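Local structure of Rab5 protein, putative (Plasmodium falciparum, 3CLV) at residues K5-V18 against L112-D125. The protein is a putative Rab5 of the Ras family of small P-loop proteins, modelled here with guanosine-5'-diphosphate bound. Numbering follows the deposited sequence.
With GDP (guanosine-5'-diphosphate), chain D.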
loop_
_atom_site.group_PDB
_atom_site.type_symbol
_atom_site.label_atom_id
_atom_site.label_comp_id
_atom_site.label_asym_id
_atom_site.label_seq_id
_atom_site.Cartn_x
_atom_site.Cartn_y
_atom_site.Cartn_z
ATOM N N LYS A 5 -12.772 1.001 8.208
ATOM C CA LYS A 5 -11.372 1.457 8.284
ATOM C C LYS A 5 -11.257 2.969 8.484
ATOM O O LYS A 5 -12.145 3.724 8.076
ATOM C CB LYS A 5 -10.596 1.084 7.017
ATOM C CG LYS A 5 -10.829 -0.331 6.484
ATOM C CD LYS A 5 -9.997 -0.593 5.226
ATOM C CE LYS A 5 -8.526 -0.689 5.561
ATOM N NZ LYS A 5 -7.653 -0.438 4.391
ATOM N N SER A 6 -10.148 3.411 9.078
ATOM C CA SER A 6 -9.889 4.849 9.245
ATOM C C SER A 6 -9.651 5.558 7.909
ATOM O O SER A 6 -9.900 6.753 7.790
ATOM C CB SER A 6 -8.711 5.093 10.194
ATOM O OG SER A 6 -7.569 4.396 9.726
ATOM N N SER A 7 -9.129 4.827 6.923
ATOM C CA SER A 7 -9.182 5.267 5.519
ATOM C C SER A 7 -9.183 4.089 4.544
ATOM O O SER A 7 -8.791 2.960 4.887
ATOM C CB SER A 7 -8.079 6.278 5.171
ATOM O OG SER A 7 -6.829 5.655 5.031
ATOM N N TYR A 8 -9.620 4.373 3.326
ATOM C CA TYR A 8 -9.812 3.358 2.315
ATOM C C TYR A 8 -8.867 3.618 1.153
ATOM O O TYR A 8 -9.045 4.588 0.392
ATOM C CB TYR A 8 -11.278 3.331 1.875
ATOM C CG TYR A 8 -12.215 3.030 3.032
ATOM C CD1 TYR A 8 -12.507 1.724 3.379
ATOM C CD2 TYR A 8 -12.792 4.060 3.786
ATOM C CE1 TYR A 8 -13.343 1.427 4.439
ATOM C CE2 TYR A 8 -13.634 3.772 4.871
ATOM C CZ TYR A 8 -13.903 2.447 5.178
ATOM O OH TYR A 8 -14.725 2.111 6.232
ATOM N N LYS A 9 -7.851 2.757 1.036
ATOM C CA LYS A 9 -6.927 2.837 -0.101
ATOM C C LYS A 9 -7.696 2.758 -1.413
ATOM O O LYS A 9 -8.539 1.870 -1.602
ATOM C CB LYS A 9 -5.837 1.762 -0.039
ATOM C CG LYS A 9 -4.837 1.809 -1.212
ATOM C CD LYS A 9 -3.741 0.748 -1.015
ATOM C CE LYS A 9 -2.707 0.796 -2.132
ATOM N NZ LYS A 9 -1.652 -0.265 -1.909
ATOM N N THR A 10 -7.414 3.711 -2.304
ATOM C CA THR A 10 -8.124 3.828 -3.569
ATOM C C THR A 10 -7.106 4.027 -4.673
ATOM O O THR A 10 -6.380 5.035 -4.688
ATOM C CB THR A 10 -9.126 4.997 -3.506
ATOM O OG1 THR A 10 -10.073 4.733 -2.472
ATOM C CG2 THR A 10 -9.835 5.204 -4.832
ATOM N N VAL A 11 -7.021 3.048 -5.579
ATOM C CA VAL A 11 -6.123 3.164 -6.723
ATOM C C VAL A 11 -6.804 3.958 -7.839
ATOM O O VAL A 11 -7.931 3.650 -8.270
ATOM C CB VAL A 11 -5.542 1.809 -7.236
ATOM C CG1 VAL A 11 -6.648 0.798 -7.619
ATOM C CG2 VAL A 11 -4.593 2.027 -8.439
ATOM N N LEU A 12 -6.112 4.997 -8.286
ATOM C CA LEU A 12 -6.578 5.780 -9.412
ATOM C C LEU A 12 -5.726 5.408 -10.613
ATOM O O LEU A 12 -4.525 5.695 -10.663
ATOM C CB LEU A 12 -6.515 7.281 -9.078
ATOM C CG LEU A 12 -6.817 8.285 -10.192
ATOM C CD1 LEU A 12 -8.190 8.090 -10.799
ATOM C CD2 LEU A 12 -6.696 9.693 -9.608
ATOM N N LEU A 13 -6.363 4.737 -11.571
ATOM C CA LEU A 13 -5.691 4.022 -12.629
ATOM C C LEU A 13 -6.249 4.440 -13.987
ATOM O O LEU A 13 -7.438 4.702 -14.115
ATOM C CB LEU A 13 -5.914 2.513 -12.414
ATOM C CG LEU A 13 -5.504 1.491 -13.459
ATOM C CD1 LEU A 13 -3.981 1.356 -13.518
ATOM C CD2 LEU A 13 -6.127 0.142 -13.103
ATOM N N GLY A 14 -5.388 4.471 -15.001
ATOM C CA GLY A 14 -5.810 4.781 -16.377
ATOM C C GLY A 14 -4.587 5.113 -17.203
ATOM O O GLY A 14 -3.517 5.386 -16.644
ATOM N N GLU A 15 -4.736 5.092 -18.526
ATOM C CA GLU A 15 -3.628 5.403 -19.441
ATOM C C GLU A 15 -3.171 6.866 -19.234
ATOM O O GLU A 15 -3.978 7.713 -18.862
ATOM C CB GLU A 15 -4.088 5.168 -20.885
ATOM C CG GLU A 15 -3.016 5.441 -21.952
ATOM C CD GLU A 15 -3.416 5.003 -23.350
ATOM O OE1 GLU A 15 -4.264 4.086 -23.501
ATOM O OE2 GLU A 15 -2.860 5.589 -24.313
ATOM N N SER A 16 -1.891 7.179 -19.453
ATOM C CA SER A 16 -1.488 8.586 -19.429
ATOM C C SER A 16 -2.333 9.439 -20.378
ATOM O O SER A 16 -2.741 8.990 -21.467
ATOM C CB SER A 16 0.017 8.798 -19.681
ATOM O OG SER A 16 0.391 8.317 -20.954
ATOM N N SER A 17 -2.621 10.650 -19.904
ATOM C CA SER A 17 -3.387 11.689 -20.605
ATOM C C SER A 17 -4.900 11.648 -20.416
ATOM O O SER A 17 -5.581 12.568 -20.863
ATOM C CB SER A 17 -3.050 11.760 -22.113
ATOM O OG SER A 17 -3.902 10.886 -22.835
ATOM N N VAL A 18 -5.417 10.607 -19.754
ATOM C CA VAL A 18 -6.888 10.484 -19.529
ATOM C C VAL A 18 -7.435 11.487 -18.527
ATOM O O VAL A 18 -8.624 11.802 -18.546
ATOM C CB VAL A 18 -7.349 9.030 -19.189
ATOM C CG1 VAL A 18 -6.927 8.068 -20.282
ATOM C CG2 VAL A 18 -6.857 8.563 -17.802
ATOM N N LEU A 112 1.746 -2.838 -6.322
ATOM C CA LEU A 112 1.907 -2.037 -5.102
ATOM C C LEU A 112 0.720 -1.095 -4.936
ATOM O O LEU A 112 0.325 -0.782 -3.815
ATOM C CB LEU A 112 3.216 -1.233 -5.161
ATOM C CG LEU A 112 4.511 -2.053 -5.283
ATOM C CD1 LEU A 112 5.675 -1.127 -5.627
ATOM C CD2 LEU A 112 4.825 -2.845 -4.000
ATOM N N TYR A 113 0.162 -0.653 -6.067
ATOM C CA TYR A 113 -1.024 0.226 -6.074
ATOM C C TYR A 113 -2.316 -0.524 -5.792
ATOM O O TYR A 113 -3.202 0.015 -5.134
ATOM C CB TYR A 113 -1.151 1.018 -7.394
ATOM C CG TYR A 113 -0.060 2.049 -7.574
ATOM C CD1 TYR A 113 1.211 1.673 -8.044
ATOM C CD2 TYR A 113 -0.296 3.395 -7.300
ATOM C CE1 TYR A 113 2.226 2.610 -8.196
ATOM C CE2 TYR A 113 0.710 4.343 -7.439
ATOM C CZ TYR A 113 1.967 3.939 -7.895
ATOM O OH TYR A 113 2.969 4.877 -8.032
ATOM N N TYR A 114 -2.427 -1.749 -6.301
ATOM C CA TYR A 114 -3.620 -2.576 -6.112
ATOM C C TYR A 114 -3.746 -3.209 -4.742
ATOM O O TYR A 114 -4.862 -3.331 -4.234
ATOM C CB TYR A 114 -3.657 -3.738 -7.117
ATOM C CG TYR A 114 -3.676 -3.358 -8.567
ATOM C CD1 TYR A 114 -4.019 -2.065 -8.984
ATOM C CD2 TYR A 114 -3.389 -4.314 -9.542
ATOM C CE1 TYR A 114 -4.052 -1.725 -10.346
ATOM C CE2 TYR A 114 -3.431 -3.996 -10.898
ATOM C CZ TYR A 114 -3.759 -2.703 -11.291
ATOM O OH TYR A 114 -3.773 -2.404 -12.641
ATOM N N ARG A 115 -2.621 -3.679 -4.182
ATOM C CA ARG A 115 -2.649 -4.477 -2.952
ATOM C C ARG A 115 -3.273 -3.754 -1.761
ATOM O O ARG A 115 -2.821 -2.672 -1.374
ATOM C CB ARG A 115 -1.258 -4.989 -2.576
ATOM C CG ARG A 115 -1.353 -6.150 -1.619
ATOM C CD ARG A 115 -0.034 -6.800 -1.410
ATOM N NE ARG A 115 -0.112 -7.810 -0.353
ATOM C CZ ARG A 115 -0.288 -9.118 -0.568
ATOM N NH1 ARG A 115 -0.378 -9.597 -1.808
ATOM N NH2 ARG A 115 -0.321 -9.954 0.459
ATOM N N GLY A 116 -4.324 -4.356 -1.211
ATOM C CA GLY A 116 -5.023 -3.789 -0.067
ATOM C C GLY A 116 -5.932 -2.611 -0.394
ATOM O O GLY A 116 -6.418 -1.945 0.513
ATOM N N ALA A 117 -6.148 -2.332 -1.679
ATOM C CA ALA A 117 -7.060 -1.248 -2.061
ATOM C C ALA A 117 -8.504 -1.699 -1.877
ATOM O O ALA A 117 -8.851 -2.847 -2.192
ATOM C CB ALA A 117 -6.821 -0.802 -3.502
ATOM N N THR A 118 -9.327 -0.803 -1.344
ATOM C CA THR A 118 -10.776 -1.018 -1.212
ATOM C C THR A 118 -11.447 -0.671 -2.526
ATOM O O THR A 118 -12.341 -1.376 -2.983
ATOM C CB THR A 118 -11.373 -0.120 -0.091
ATOM O OG1 THR A 118 -10.770 -0.471 1.153
ATOM C CG2 THR A 118 -12.907 -0.268 0.013
ATOM N N CYS A 119 -10.992 0.418 -3.140
ATOM C CA CYS A 119 -11.612 0.933 -4.354
ATOM C C CYS A 119 -10.619 1.051 -5.487
ATOM O O CYS A 119 -9.434 1.283 -5.268
ATOM C CB CYS A 119 -12.196 2.327 -4.110
ATOM S SG CYS A 119 -13.394 2.406 -2.791
ATOM N N ALA A 120 -11.115 0.910 -6.704
ATOM C CA ALA A 120 -10.326 1.193 -7.884
ATOM C C ALA A 120 -11.131 2.113 -8.776
ATOM O O ALA A 120 -12.294 1.816 -9.127
ATOM C CB ALA A 120 -9.942 -0.098 -8.619
ATOM N N ILE A 121 -10.523 3.247 -9.111
ATOM C CA ILE A 121 -11.080 4.197 -10.059
ATOM C C ILE A 121 -10.351 4.029 -11.386
ATOM O O ILE A 121 -9.155 4.358 -11.501
ATOM C CB ILE A 121 -10.926 5.671 -9.575
ATOM C CG1 ILE A 121 -11.535 5.875 -8.189
ATOM C CG2 ILE A 121 -11.559 6.663 -10.584
ATOM C CD1 ILE A 121 -11.156 7.260 -7.565
ATOM N N VAL A 122 -11.063 3.508 -12.385
ATOM C CA VAL A 122 -10.454 3.236 -13.691
ATOM C C VAL A 122 -10.974 4.261 -14.696
ATOM O O VAL A 122 -12.169 4.268 -15.036
ATOM C CB VAL A 122 -10.714 1.788 -14.200
ATOM C CG1 VAL A 122 -9.870 1.523 -15.450
ATOM C CG2 VAL A 122 -10.365 0.763 -13.127
ATOM N N VAL A 123 -10.078 5.130 -15.147
ATOM C CA VAL A 123 -10.453 6.313 -15.917
ATOM C C VAL A 123 -10.082 6.116 -17.391
ATOM O O VAL A 123 -9.043 5.570 -17.701
ATOM C CB VAL A 123 -9.709 7.587 -15.368
ATOM C CG1 VAL A 123 -10.148 8.856 -16.110
ATOM C CG2 VAL A 123 -9.925 7.719 -13.872
ATOM N N PHE A 124 -10.950 6.561 -18.289
ATOM C CA PHE A 124 -10.592 6.654 -19.703
ATOM C C PHE A 124 -11.056 8.011 -20.240
ATOM O O PHE A 124 -11.757 8.766 -19.548
ATOM C CB PHE A 124 -11.142 5.455 -20.507
ATOM C CG PHE A 124 -12.650 5.493 -20.720
ATOM C CD1 PHE A 124 -13.515 4.988 -19.748
ATOM C CD2 PHE A 124 -13.188 6.024 -21.888
ATOM C CE1 PHE A 124 -14.898 5.034 -19.917
ATOM C CE2 PHE A 124 -14.583 6.083 -22.074
ATOM C CZ PHE A 124 -15.435 5.581 -21.084
ATOM N N ASP A 125 -10.621 8.315 -21.460
ATOM C CA ASP A 125 -10.891 9.585 -22.131
ATOM C C ASP A 125 -11.889 9.248 -23.240
ATOM O O ASP A 125 -11.615 8.408 -24.106
ATOM C CB ASP A 125 -9.547 10.128 -22.677
ATOM C CG ASP A 125 -9.688 11.355 -23.578
ATOM O OD1 ASP A 125 -10.819 11.825 -23.865
ATOM O OD2 ASP A 125 -8.612 11.832 -24.026
HETATM P PB GDP D . -3.107 11.859 -16.492
HETATM O O1B GDP D . -2.762 12.198 -15.078
HETATM O O2B GDP D . -1.868 11.490 -17.276
HETATM O O3B GDP D . -4.098 10.728 -16.601
HETATM O O3A GDP D . -3.825 13.113 -17.229
HETATM P PA GDP D . -3.616 14.681 -16.863
HETATM O O1A GDP D . -2.138 15.036 -16.882
HETATM O O2A GDP D . -4.347 15.106 -15.627
HETATM O "O5'" GDP D . -4.308 15.375 -18.138
HETATM C "C5'" GDP D . -3.811 15.194 -19.470
HETATM C "C4'" GDP D . -4.319 16.360 -20.327
HETATM O "O4'" GDP D . -5.739 16.287 -20.474
HETATM C "C3'" GDP D . -4.025 17.750 -19.768
HETATM O "O3'" GDP D . -3.757 18.566 -20.915
HETATM C "C2'" GDP D . -5.339 18.200 -19.126
HETATM O "O2'" GDP D . -5.535 19.622 -19.109
HETATM C "C1'" GDP D . -6.343 17.515 -20.041
HETATM N N9 GDP D . -7.578 17.156 -19.336
HETATM C C8 GDP D . -7.671 16.439 -18.195
HETATM N N7 GDP D . -8.962 16.294 -17.841
HETATM C C5 GDP D . -9.710 16.916 -18.781
HETATM C C6 GDP D . -11.154 17.140 -19.023
HETATM O O6 GDP D . -12.003 16.679 -18.222
HETATM N N1 GDP D . -11.512 17.843 -20.131
HETATM C C2 GDP D . -10.612 18.337 -21.020
HETATM N N2 GDP D . -11.066 19.019 -22.103
HETATM N N3 GDP D . -9.260 18.187 -20.853
HETATM C C4 GDP D . -8.781 17.487 -19.773
HETATM O O HOH W 1 -8.110 -0.172 1.883
HETATM O O HOH W 2 -7.416 4.336 -19.501
HETATM O O HOH W 3 -6.165 10.325 -24.292
#
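Leu112, in the last turn of helix 110-114, accepts a hydrogen bond from the ammonium group of Lys9, with Lys9 NZ 2.8 Å from Leu112 O. The same nitrogen makes a second hydrogen bond, 2.7 Å from Arg115 O, just past the helix end, so one lysine draws together two carbonyls there. An extended chain, CG anti to the backbone N (chi1 -180°), carries NZ this far; Trp98 of the same chain adds a cation-pi contact to Lys9. Tyr113 CB meets Val11 CG2, while the Tyr114 and Leu13 side chains cross at about a right angle, with Tyr114 OH 3.5 Å from Leu13 CD2. That hydroxyl is buried without a polar partner.

A type II turn from Tyr114 to Ala117 leads the chain back beside strand 8-13. At Gly116 a water accepts from Lys5 NZ and Lys9 N, donates to Gly116 O, and also bonds Thr118 OG1, which sits in the plane of the Tyr8 ring at its edge. Lys9 O then receives two amides, Thr118 N at 2.8 Å and, more nearly straight, Cys119 N at 3.2 Å.

From Cys119 the strands run parallel, with hydrogen bonds alternating from Val11 N to Cys119 O, Ile121 N to Val11 O, Leu13 N to Ile121 O, and Val123 N to Leu13 O. Ala120 CB packs on Val11 CG1 on one face; on the other, where helix 191-206 packs against Cys119 and Ile121, Ile121 CD1 touches Thr10 CG2 and Leu12 CD1 reaches Val123 CG2 at 3.5 Å. Past Gly14 direct backbone bonding gives way to water: one bridges Val123 O to Glu15 N. Val18 CG2 packs on Val123 CG1, and a last water links Asp125 OD2 to Ser17 OG, while Asp125 OD1 is hydrogen-bonded to Ser127 OG.

Ser17 N donates a hydrogen bond to O2B of GDP (2.9 Å), consistent with a P-loop following strand 8-13; beyond the parallel ladder, Val18 packing and two waters hold this loop to strand 119-125.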